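Ethylbenzene dehydrogenase beta-subunit (Aromatoleum aromaticum, PDB 2IVF) is the iron-sulfur subunit of its enzyme, a ferredoxin-like protein that holds three SF4 clusters and one F3S cluster and probably relays electrons between them. Local coordinates at residues N54-Y68 with G135-R149. Numbering follows the deposited sequence.
Sequences NNVTTYPGKGYPRDY and GGGKWPNPFFFYLAR. With SF4 (iron/sulfur cluster), chain U; SF4 (iron/sulfur cluster), chain T.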
ATOM      1  N   ASN B  54     -10.451   8.600  12.199  1.00 24.79           N
ATOM      2  CA  ASN B  54      -9.800   7.338  12.366  1.00 24.28           C
ATOM      3  C   ASN B  54      -8.371   7.573  11.970  1.00 24.81           C
ATOM      4  O   ASN B  54      -8.086   8.051  10.854  1.00 22.13           O
ATOM      5  CB  ASN B  54     -10.373   6.231  11.481  1.00 25.04           C
ATOM      6  CG  ASN B  54      -9.621   4.939  11.668  1.00 24.95           C
ATOM      7  OD1 ASN B  54     -10.096   4.044  12.339  1.00 26.41           O
ATOM      8  ND2 ASN B  54      -8.391   4.857  11.112  1.00 22.41           N
ATOM      9  N   ASN B  55      -7.479   7.320  12.918  1.00 23.86           N
ATOM     10  CA  ASN B  55      -6.071   7.520  12.665  1.00 23.71           C
ATOM     11  C   ASN B  55      -5.273   6.273  13.001  1.00 24.36           C
ATOM     12  O   ASN B  55      -5.621   5.524  13.912  1.00 24.35           O
ATOM     13  CB  ASN B  55      -5.526   8.734  13.425  1.00 23.35           C
ATOM     14  CG  ASN B  55      -5.888   8.731  14.854  1.00 22.54           C
ATOM     15  OD1 ASN B  55      -6.957   9.268  15.238  1.00 26.51           O
ATOM     16  ND2 ASN B  55      -5.024   8.207  15.671  1.00 16.88           N
ATOM     17  N   VAL B  56      -4.204   6.061  12.263  1.00 23.70           N
ATOM     18  CA  VAL B  56      -3.335   4.902  12.519  1.00 23.92           C
ATOM     19  C   VAL B  56      -1.898   5.307  12.468  1.00 23.79           C
ATOM     20  O   VAL B  56      -1.454   5.886  11.491  1.00 23.62           O
ATOM     21  CB  VAL B  56      -3.549   3.744  11.531  1.00 23.76           C
ATOM     22  CG1 VAL B  56      -2.764   2.564  12.002  1.00 22.72           C
ATOM     23  CG2 VAL B  56      -5.019   3.374  11.354  1.00 23.25           C
ATOM     24  N   THR B  57      -1.168   5.078  13.558  1.00 25.10           N
ATOM     25  CA  THR B  57       0.240   5.420  13.562  1.00 24.30           C
ATOM     26  C   THR B  57       1.046   4.290  14.145  1.00 24.39           C
ATOM     27  O   THR B  57       0.519   3.365  14.733  1.00 23.22           O
ATOM     28  CB  THR B  57       0.505   6.710  14.382  1.00 24.72           C
ATOM     29  OG1 THR B  57       0.000   6.536  15.710  1.00 24.25           O
ATOM     30  CG2 THR B  57      -0.181   7.956  13.706  1.00 23.56           C
ATOM     31  N   THR B  58       2.343   4.411  14.010  1.00 24.28           N
ATOM     32  CA  THR B  58       3.252   3.362  14.468  1.00 24.57           C
ATOM     33  C   THR B  58       3.555   3.653  15.945  1.00 24.27           C
ATOM     34  O   THR B  58       3.669   4.819  16.357  1.00 24.52           O
ATOM     35  CB  THR B  58       4.519   3.290  13.586  1.00 24.35           C
ATOM     36  OG1 THR B  58       4.130   2.977  12.225  1.00 23.65           O
ATOM     37  CG2 THR B  58       5.564   2.235  14.103  1.00 24.22           C
ATOM     38  N   TYR B  59       3.579   2.613  16.745  1.00 24.54           N
ATOM     39  CA  TYR B  59       3.936   2.736  18.159  1.00 24.48           C
ATOM     40  C   TYR B  59       5.136   1.838  18.478  1.00 23.91           C
ATOM     41  O   TYR B  59       5.183   0.689  17.956  1.00 24.28           O
ATOM     42  CB  TYR B  59       2.732   2.419  19.073  1.00 25.04           C
ATOM     43  CG  TYR B  59       3.038   2.875  20.473  1.00 25.61           C
ATOM     44  CD1 TYR B  59       2.670   4.144  20.900  1.00 26.09           C
ATOM     45  CD2 TYR B  59       3.830   2.108  21.305  1.00 25.21           C
ATOM     46  CE1 TYR B  59       3.028   4.608  22.156  1.00 25.35           C
ATOM     47  CE2 TYR B  59       4.153   2.543  22.576  1.00 23.73           C
ATOM     48  CZ  TYR B  59       3.775   3.825  22.973  1.00 25.61           C
ATOM     49  OH  TYR B  59       4.105   4.291  24.211  1.00 26.37           O
ATOM     50  N   PRO B  60       6.113   2.342  19.303  1.00 23.54           N
ATOM     51  CA  PRO B  60       6.324   3.722  19.794  1.00 23.93           C
ATOM     52  C   PRO B  60       6.341   4.726  18.677  1.00 25.39           C
ATOM     53  O   PRO B  60       6.865   4.437  17.556  1.00 23.91           O
ATOM     54  CB  PRO B  60       7.742   3.687  20.385  1.00 24.65           C
ATOM     55  CG  PRO B  60       7.978   2.300  20.706  1.00 24.95           C
ATOM     56  CD  PRO B  60       7.075   1.431  19.930  1.00 24.46           C
ATOM     57  N   GLY B  61       5.808   5.906  18.972  1.00 25.21           N
ATOM     58  CA  GLY B  61       5.813   7.012  18.021  1.00 25.59           C
ATOM     59  C   GLY B  61       5.203   8.222  18.709  1.00 25.43           C
ATOM     60  O   GLY B  61       4.858   8.157  19.896  1.00 24.93           O
ATOM     61  N   LYS B  62       5.073   9.311  17.972  1.00 25.97           N
ATOM     62  CA  LYS B  62       4.506  10.550  18.529  1.00 27.01           C
ATOM     63  C   LYS B  62       2.962  10.513  18.528  1.00 26.26           C
ATOM     64  O   LYS B  62       2.321  11.299  19.218  1.00 27.41           O
ATOM     65  CB  LYS B  62       5.034  11.770  17.790  1.00 27.46           C
ATOM     66  CG  LYS B  62       6.540  11.990  18.022  1.00 28.28           C
ATOM     67  CD  LYS B  62       7.027  13.243  17.414  1.00 31.43           C
ATOM     68  CE  LYS B  62       8.550  13.364  17.466  1.00 34.78           C
ATOM     69  NZ  LYS B  62       8.847  14.699  16.871  1.00 41.55           N
ATOM     70  N   GLY B  63       2.393   9.553  17.801  1.00 26.55           N
ATOM     71  CA  GLY B  63       0.969   9.388  17.722  1.00 25.83           C
ATOM     72  C   GLY B  63       0.319  10.487  16.910  1.00 26.09           C
ATOM     73  O   GLY B  63       0.959  11.170  16.093  1.00 26.71           O
ATOM     74  N   TYR B  64      -0.980  10.614  17.112  1.00 23.96           N
ATOM     75  CA  TYR B  64      -1.794  11.502  16.332  1.00 24.20           C
ATOM     76  C   TYR B  64      -2.885  12.079  17.212  1.00 24.58           C
ATOM     77  O   TYR B  64      -3.564  11.334  17.853  1.00 27.49           O
ATOM     78  CB  TYR B  64      -2.451  10.781  15.166  1.00 24.38           C
ATOM     79  CG  TYR B  64      -3.349  11.730  14.387  1.00 23.66           C
ATOM     80  CD1 TYR B  64      -2.826  12.587  13.466  1.00 23.72           C
ATOM     81  CD2 TYR B  64      -4.693  11.845  14.680  1.00 23.93           C
ATOM     82  CE1 TYR B  64      -3.604  13.461  12.769  1.00 24.65           C
ATOM     83  CE2 TYR B  64      -5.491  12.718  13.991  1.00 25.76           C
ATOM     84  CZ  TYR B  64      -4.951  13.544  13.039  1.00 23.56           C
ATOM     85  OH  TYR B  64      -5.773  14.443  12.371  1.00 24.45           O
ATOM     86  N   PRO B  65      -3.032  13.404  17.268  1.00 26.07           N
ATOM     87  CA  PRO B  65      -2.084  14.358  16.759  1.00 25.71           C
ATOM     88  C   PRO B  65      -0.743  14.152  17.434  1.00 25.50           C
ATOM     89  O   PRO B  65      -0.660  13.475  18.472  1.00 24.96           O
ATOM     90  CB  PRO B  65      -2.666  15.709  17.164  1.00 26.77           C
ATOM     91  CG  PRO B  65      -4.098  15.444  17.389  1.00 26.22           C
ATOM     92  CD  PRO B  65      -4.231  14.048  17.835  1.00 26.42           C
ATOM     93  N   ARG B  66       0.279  14.720  16.823  1.00 24.81           N
ATOM     94  CA  ARG B  66       1.626  14.714  17.351  1.00 25.14           C
ATOM     95  C   ARG B  66       1.681  15.044  18.845  1.00 24.90           C
ATOM     96  O   ARG B  66       1.210  16.082  19.281  1.00 25.14           O
ATOM     97  CB  ARG B  66       2.468  15.722  16.598  1.00 24.78           C
ATOM     98  CG  ARG B  66       3.955  15.674  16.963  1.00 26.17           C
ATOM     99  CD  ARG B  66       4.785  16.534  16.053  1.00 27.63           C
ATOM    100  NE  ARG B  66       4.338  17.915  15.935  1.00 29.93           N
ATOM    101  CZ  ARG B  66       5.003  18.868  15.280  1.00 34.41           C
ATOM    102  NH1 ARG B  66       6.192  18.619  14.702  1.00 34.37           N
ATOM    103  NH2 ARG B  66       4.514  20.099  15.248  1.00 33.28           N
ATOM    104  N   ASP B  67       2.300  14.135  19.591  1.00 25.23           N
ATOM    105  CA  ASP B  67       2.562  14.271  20.988  1.00 24.86           C
ATOM    106  C   ASP B  67       1.284  14.501  21.750  1.00 24.14           C
ATOM    107  O   ASP B  67       1.305  15.199  22.719  1.00 23.38           O
ATOM    108  CB  ASP B  67       3.598  15.376  21.250  1.00 26.02           C
ATOM    109  CG  ASP B  67       5.012  14.957  20.845  1.00 29.45           C
ATOM    110  OD1 ASP B  67       5.276  13.754  20.784  1.00 35.45           O
ATOM    111  OD2 ASP B  67       5.857  15.833  20.602  1.00 35.32           O
ATOM    112  N   TYR B  68       0.177  13.897  21.326  1.00 24.00           N
ATOM    113  CA  TYR B  68      -1.120  14.080  22.039  1.00 24.79           C
ATOM    114  C   TYR B  68      -1.037  13.719  23.531  1.00 24.77           C
ATOM    115  O   TYR B  68      -1.768  14.264  24.398  1.00 24.62           O
ATOM    116  CB  TYR B  68      -2.213  13.255  21.355  1.00 25.66           C
ATOM    117  CG  TYR B  68      -2.337  11.794  21.763  1.00 25.26           C
ATOM    118  CD1 TYR B  68      -1.630  10.791  21.120  1.00 25.62           C
ATOM    119  CD2 TYR B  68      -3.169  11.423  22.816  1.00 26.69           C
ATOM    120  CE1 TYR B  68      -1.755   9.461  21.487  1.00 25.57           C
ATOM    121  CE2 TYR B  68      -3.309  10.123  23.198  1.00 26.68           C
ATOM    122  CZ  TYR B  68      -2.609   9.127  22.531  1.00 27.52           C
ATOM    123  OH  TYR B  68      -2.783   7.849  22.943  1.00 26.41           O
ATOM    124  N   GLY B 135       9.078   3.283  15.241  1.00 24.39           N
ATOM    125  CA  GLY B 135       8.999   2.485  16.459  1.00 24.58           C
ATOM    126  C   GLY B 135      10.133   2.678  17.438  1.00 25.14           C
ATOM    127  O   GLY B 135      10.726   3.758  17.520  1.00 25.49           O
ATOM    128  N   GLY B 136      10.435   1.626  18.191  1.00 24.03           N
ATOM    129  CA  GLY B 136      11.376   1.712  19.291  1.00 24.36           C
ATOM    130  C   GLY B 136      12.243   0.485  19.386  1.00 24.40           C
ATOM    131  O   GLY B 136      12.294  -0.339  18.442  1.00 26.05           O
ATOM    132  N   GLY B 137      12.976   0.440  20.481  1.00 25.34           N
ATOM    133  CA  GLY B 137      13.862  -0.662  20.820  1.00 25.07           C
ATOM    134  C   GLY B 137      15.211  -0.371  20.228  1.00 25.76           C
ATOM    135  O   GLY B 137      15.454   0.733  19.711  1.00 23.83           O
ATOM    136  N   LYS B 138      16.069  -1.375  20.296  1.00 26.23           N
ATOM    137  CA  LYS B 138      17.438  -1.268  19.853  1.00 26.47           C
ATOM    138  C   LYS B 138      17.728  -2.589  19.152  1.00 26.03           C
ATOM    139  O   LYS B 138      17.359  -3.651  19.662  1.00 24.28           O
ATOM    140  CB  LYS B 138      18.378  -1.096  21.046  1.00 28.49           C
ATOM    141  CG  LYS B 138      19.773  -0.674  20.580  1.00 30.26           C
ATOM    142  CD  LYS B 138      20.816  -0.590  21.683  1.00 31.61           C
ATOM    143  CE  LYS B 138      22.199  -0.867  21.096  1.00 35.15           C
ATOM    144  NZ  LYS B 138      23.309  -0.653  22.086  1.00 38.47           N
ATOM    145  N   TRP B 139      18.362  -2.502  17.991  1.00 24.48           N
ATOM    146  CA  TRP B 139      18.829  -3.681  17.265  1.00 24.56           C
ATOM    147  C   TRP B 139      19.656  -4.587  18.151  1.00 24.07           C
ATOM    148  O   TRP B 139      20.569  -4.106  18.834  1.00 23.41           O
ATOM    149  CB  TRP B 139      19.663  -3.249  16.063  1.00 24.81           C
ATOM    150  CG  TRP B 139      19.974  -4.426  15.201  1.00 23.40           C
ATOM    151  CD1 TRP B 139      21.057  -5.203  15.243  1.00 23.26           C
ATOM    152  CD2 TRP B 139      19.086  -4.998  14.246  1.00 22.08           C
ATOM    153  NE1 TRP B 139      20.947  -6.225  14.334  1.00 25.25           N
ATOM    154  CE2 TRP B 139      19.724  -6.125  13.715  1.00 23.48           C
ATOM    155  CE3 TRP B 139      17.835  -4.645  13.770  1.00 22.75           C
ATOM    156  CZ2 TRP B 139      19.149  -6.901  12.710  1.00 24.96           C
ATOM    157  CZ3 TRP B 139      17.246  -5.430  12.780  1.00 23.91           C
ATOM    158  CH2 TRP B 139      17.902  -6.555  12.282  1.00 22.95           C
ATOM    159  N   PRO B 140      19.417  -5.932  18.115  1.00 24.97           N
ATOM    160  CA  PRO B 140      18.546  -6.764  17.264  1.00 24.30           C
ATOM    161  C   PRO B 140      17.135  -7.001  17.782  1.00 23.87           C
ATOM    162  O   PRO B 140      16.446  -7.936  17.326  1.00 23.53           O
ATOM    163  CB  PRO B 140      19.321  -8.078  17.211  1.00 24.87           C
ATOM    164  CG  PRO B 140      19.912  -8.189  18.576  1.00 25.53           C
ATOM    165  CD  PRO B 140      20.244  -6.775  19.000  1.00 25.32           C
ATOM    166  N   ASN B 141      16.721  -6.161  18.731  1.00 22.57           N
ATOM    167  CA  ASN B 141      15.412  -6.192  19.345  1.00 23.07           C
ATOM    168  C   ASN B 141      14.590  -4.935  19.135  1.00 23.02           C
ATOM    169  O   ASN B 141      13.997  -4.414  20.081  1.00 23.35           O
ATOM    170  CB  ASN B 141      15.521  -6.445  20.857  1.00 23.30           C
ATOM    171  CG  ASN B 141      16.009  -7.827  21.175  1.00 23.12           C
ATOM    172  OD1 ASN B 141      15.426  -8.784  20.704  1.00 20.77           O
ATOM    173  ND2 ASN B 141      17.138  -7.934  21.917  1.00 19.88           N
ATOM    174  N   PRO B 142      14.460  -4.481  17.881  1.00 23.09           N
ATOM    175  CA  PRO B 142      13.564  -3.367  17.643  1.00 22.75           C
ATOM    176  C   PRO B 142      12.118  -3.868  17.894  1.00 23.50           C
ATOM    177  O   PRO B 142      11.852  -5.053  17.822  1.00 24.89           O
ATOM    178  CB  PRO B 142      13.804  -3.042  16.158  1.00 21.81           C
ATOM    179  CG  PRO B 142      14.140  -4.371  15.555  1.00 22.46           C
ATOM    180  CD  PRO B 142      14.999  -5.033  16.619  1.00 22.44           C
ATOM    181  N   PHE B 143      11.209  -2.983  18.261  1.00 23.08           N
ATOM    182  CA  PHE B 143       9.809  -3.379  18.301  1.00 23.25           C
ATOM    183  C   PHE B 143       8.907  -2.236  17.879  1.00 23.89           C
ATOM    184  O   PHE B 143       9.248  -1.059  18.023  1.00 24.09           O
ATOM    185  CB  PHE B 143       9.455  -3.863  19.672  1.00 23.20           C
ATOM    186  CG  PHE B 143       9.523  -2.810  20.692  1.00 22.70           C
ATOM    187  CD1 PHE B 143      10.712  -2.536  21.348  1.00 26.73           C
ATOM    188  CD2 PHE B 143       8.411  -2.062  20.982  1.00 25.04           C
ATOM    189  CE1 PHE B 143      10.777  -1.561  22.314  1.00 27.12           C
ATOM    190  CE2 PHE B 143       8.494  -1.056  21.980  1.00 25.76           C
ATOM    191  CZ  PHE B 143       9.668  -0.808  22.595  1.00 23.92           C
ATOM    192  N   PHE B 144       7.769  -2.606  17.306  1.00 24.19           N
ATOM    193  CA  PHE B 144       6.761  -1.655  16.912  1.00 24.87           C
ATOM    194  C   PHE B 144       5.532  -2.488  16.564  1.00 25.53           C
ATOM    195  O   PHE B 144       5.628  -3.693  16.314  1.00 24.23           O
ATOM    196  CB  PHE B 144       7.187  -0.862  15.673  1.00 25.39           C
ATOM    197  CG  PHE B 144       7.246  -1.699  14.429  1.00 24.22           C
ATOM    198  CD1 PHE B 144       6.152  -1.825  13.616  1.00 24.32           C
ATOM    199  CD2 PHE B 144       8.437  -2.367  14.056  1.00 26.08           C
ATOM    200  CE1 PHE B 144       6.193  -2.654  12.475  1.00 27.30           C
ATOM    201  CE2 PHE B 144       8.470  -3.152  12.932  1.00 26.73           C
ATOM    202  CZ  PHE B 144       7.331  -3.298  12.137  1.00 24.50           C
ATOM    203  N   PHE B 145       4.397  -1.810  16.566  1.00 25.38           N
ATOM    204  CA  PHE B 145       3.116  -2.332  16.128  1.00 25.30           C
ATOM    205  C   PHE B 145       2.329  -1.105  15.680  1.00 24.11           C
ATOM    206  O   PHE B 145       2.799   0.021  15.884  1.00 24.17           O
ATOM    207  CB  PHE B 145       2.397  -3.097  17.251  1.00 25.20           C
ATOM    208  CG  PHE B 145       2.190  -2.330  18.494  1.00 24.45           C
ATOM    209  CD1 PHE B 145       3.143  -2.355  19.503  1.00 24.67           C
ATOM    210  CD2 PHE B 145       1.043  -1.564  18.694  1.00 25.01           C
ATOM    211  CE1 PHE B 145       2.969  -1.674  20.674  1.00 26.25           C
ATOM    212  CE2 PHE B 145       0.871  -0.851  19.856  1.00 25.66           C
ATOM    213  CZ  PHE B 145       1.837  -0.922  20.875  1.00 26.45           C
ATOM    214  N   TYR B 146       1.146  -1.313  15.091  1.00 24.06           N
ATOM    215  CA  TYR B 146       0.351  -0.232  14.562  1.00 24.86           C
ATOM    216  C   TYR B 146      -0.826   0.030  15.461  1.00 24.09           C
ATOM    217  O   TYR B 146      -1.439  -0.918  16.004  1.00 25.60           O
ATOM    218  CB  TYR B 146      -0.069  -0.547  13.143  1.00 24.83           C
ATOM    219  CG  TYR B 146       1.113  -0.782  12.236  1.00 24.18           C
ATOM    220  CD1 TYR B 146       1.921   0.283  11.857  1.00 25.82           C
ATOM    221  CD2 TYR B 146       1.407  -2.049  11.737  1.00 24.68           C
ATOM    222  CE1 TYR B 146       3.024   0.088  11.042  1.00 23.44           C
ATOM    223  CE2 TYR B 146       2.515  -2.260  10.856  1.00 26.92           C
ATOM    224  CZ  TYR B 146       3.298  -1.170  10.519  1.00 26.48           C
ATOM    225  OH  TYR B 146       4.369  -1.357   9.678  1.00 25.80           O
ATOM    226  N   LEU B 147      -1.134   1.311  15.667  1.00 23.21           N
ATOM    227  CA  LEU B 147      -2.106   1.680  16.669  1.00 23.57           C
ATOM    228  C   LEU B 147      -3.193   2.569  16.067  1.00 23.90           C
ATOM    229  O   LEU B 147      -2.971   3.765  15.806  1.00 23.91           O
ATOM    230  CB  LEU B 147      -1.401   2.394  17.815  1.00 23.55           C
ATOM    231  CG  LEU B 147      -2.326   2.861  18.966  1.00 23.46           C
ATOM    232  CD1 LEU B 147      -3.086   1.663  19.556  1.00 26.02           C
ATOM    233  CD2 LEU B 147      -1.536   3.631  20.081  1.00 24.77           C
ATOM    234  N   ALA B 148      -4.339   1.935  15.819  1.00 24.21           N
ATOM    235  CA  ALA B 148      -5.540   2.578  15.324  1.00 23.88           C
ATOM    236  C   ALA B 148      -6.300   3.196  16.450  1.00 24.40           C
ATOM    237  O   ALA B 148      -6.449   2.607  17.542  1.00 24.48           O
ATOM    238  CB  ALA B 148      -6.445   1.577  14.533  1.00 24.34           C
ATOM    239  N   ARG B 149      -6.791   4.399  16.194  1.00 24.53           N
ATOM    240  CA  ARG B 149      -7.484   5.151  17.192  1.00 24.03           C
ATOM    241  C   ARG B 149      -8.607   5.959  16.560  1.00 24.04           C
ATOM    242  O   ARG B 149      -8.501   6.400  15.413  1.00 24.13           O
ATOM    243  CB  ARG B 149      -6.530   6.092  17.920  1.00 24.46           C
ATOM    244  CG  ARG B 149      -5.460   5.386  18.767  1.00 25.75           C
ATOM    245  CD  ARG B 149      -4.461   6.351  19.296  1.00 25.87           C
ATOM    246  NE  ARG B 149      -5.231   7.291  20.084  1.00 26.04           N
ATOM    247  CZ  ARG B 149      -5.144   8.607  20.037  1.00 28.37           C
ATOM    248  NH1 ARG B 149      -4.269   9.213  19.276  1.00 27.42           N
ATOM    249  NH2 ARG B 149      -5.970   9.334  20.777  1.00 26.54           N
TER
HETATM  250 FE1  SF4 U1359     -15.704   7.393  13.594  1.00 24.74          FE
HETATM  251 FE2  SF4 U1359     -14.823   7.778  11.149  1.00 24.78          FE
HETATM  252 FE3  SF4 U1359     -14.727   5.315  12.224  1.00 26.01          FE
HETATM  253 FE4  SF4 U1359     -17.121   6.304  11.492  1.00 23.99          FE
HETATM  254  S1  SF4 U1359     -15.379   5.785  10.092  1.00 24.55           S
HETATM  255  S2  SF4 U1359     -16.650   5.325  13.494  1.00 24.48           S
HETATM  256  S3  SF4 U1359     -16.836   8.570  11.948  1.00 23.52           S
HETATM  257  S4  SF4 U1359     -13.547   7.219  12.909  1.00 24.40           S
HETATM  258 FE1  SF4 T1358      -5.099  -1.871  11.105  1.00 24.06          FE
HETATM  259 FE2  SF4 T1358      -6.849  -0.017  10.097  1.00 25.50          FE
HETATM  260 FE3  SF4 T1358      -7.394  -2.650  10.029  1.00 24.60          FE
HETATM  261 FE4  SF4 T1358      -5.493  -1.726   8.345  1.00 24.60          FE
HETATM  262  S1  SF4 T1358      -7.677  -1.172   8.311  1.00 24.68           S
HETATM  263  S2  SF4 T1358      -5.401  -3.616   9.639  1.00 24.44           S
HETATM  264  S3  SF4 T1358      -4.591  -0.125   9.703  1.00 24.86           S
HETATM  265  S4  SF4 T1358      -7.149  -1.341  11.924  1.00 25.58           S
HETATM  266  O   HOH W   1      -2.870   6.544  16.081  1.00 15.91           O
HETATM  267  O   HOH W   2       7.337   5.437  15.116  1.00 14.49           O
HETATM  268  O   HOH W   3      -1.842   8.009  18.098  1.00 17.50           O
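Tyr-59 and Phe-145 lie side by side on one face of an antiparallel beta sheet, where strands 55-59 and 145-149 pair in this ferredoxin-like 4Fe-4S subunit. CB of Tyr-59 sits over the Phe-145 ring in a CH-pi contact, 4.1 Å from its centroid, and Leu-301 of helix 295-302 touches both side chains. Next to them Pro-60, behind a cis peptide bond, crosses Phe-143 at about a right angle, Pro-60 CD 3.5 Å from Phe-143 CE2. On the face carrying Val-56 and Ala-148, Val-56 CG2 meets Ala-148 CB at 3.9 Å, and both side chains line the pocket of one SF4 cluster; Asn-54 borders a second. Six backbone hydrogen bonds join the strands, three donated by Asn-55, Thr-57 and Tyr-59. Water 1 links Thr-57 OG1 to Leu-147 O. At the polar edge the Arg-149 chain bends at chi3 (59°), bringing its guanidinium flat onto Tyr-68, planes 11° apart, in a cation-pi stack with Arg-149 CZ 3.9 Å from the Tyr-68 ring centroid. NH2 bonds to Tyr-196 O, while NH1 reaches water 3, which also accepts from Tyr-64 N, and makes a short but weak, bent hydrogen bond of 2.6 Å to Tyr-64 O (127° at the hydrogen).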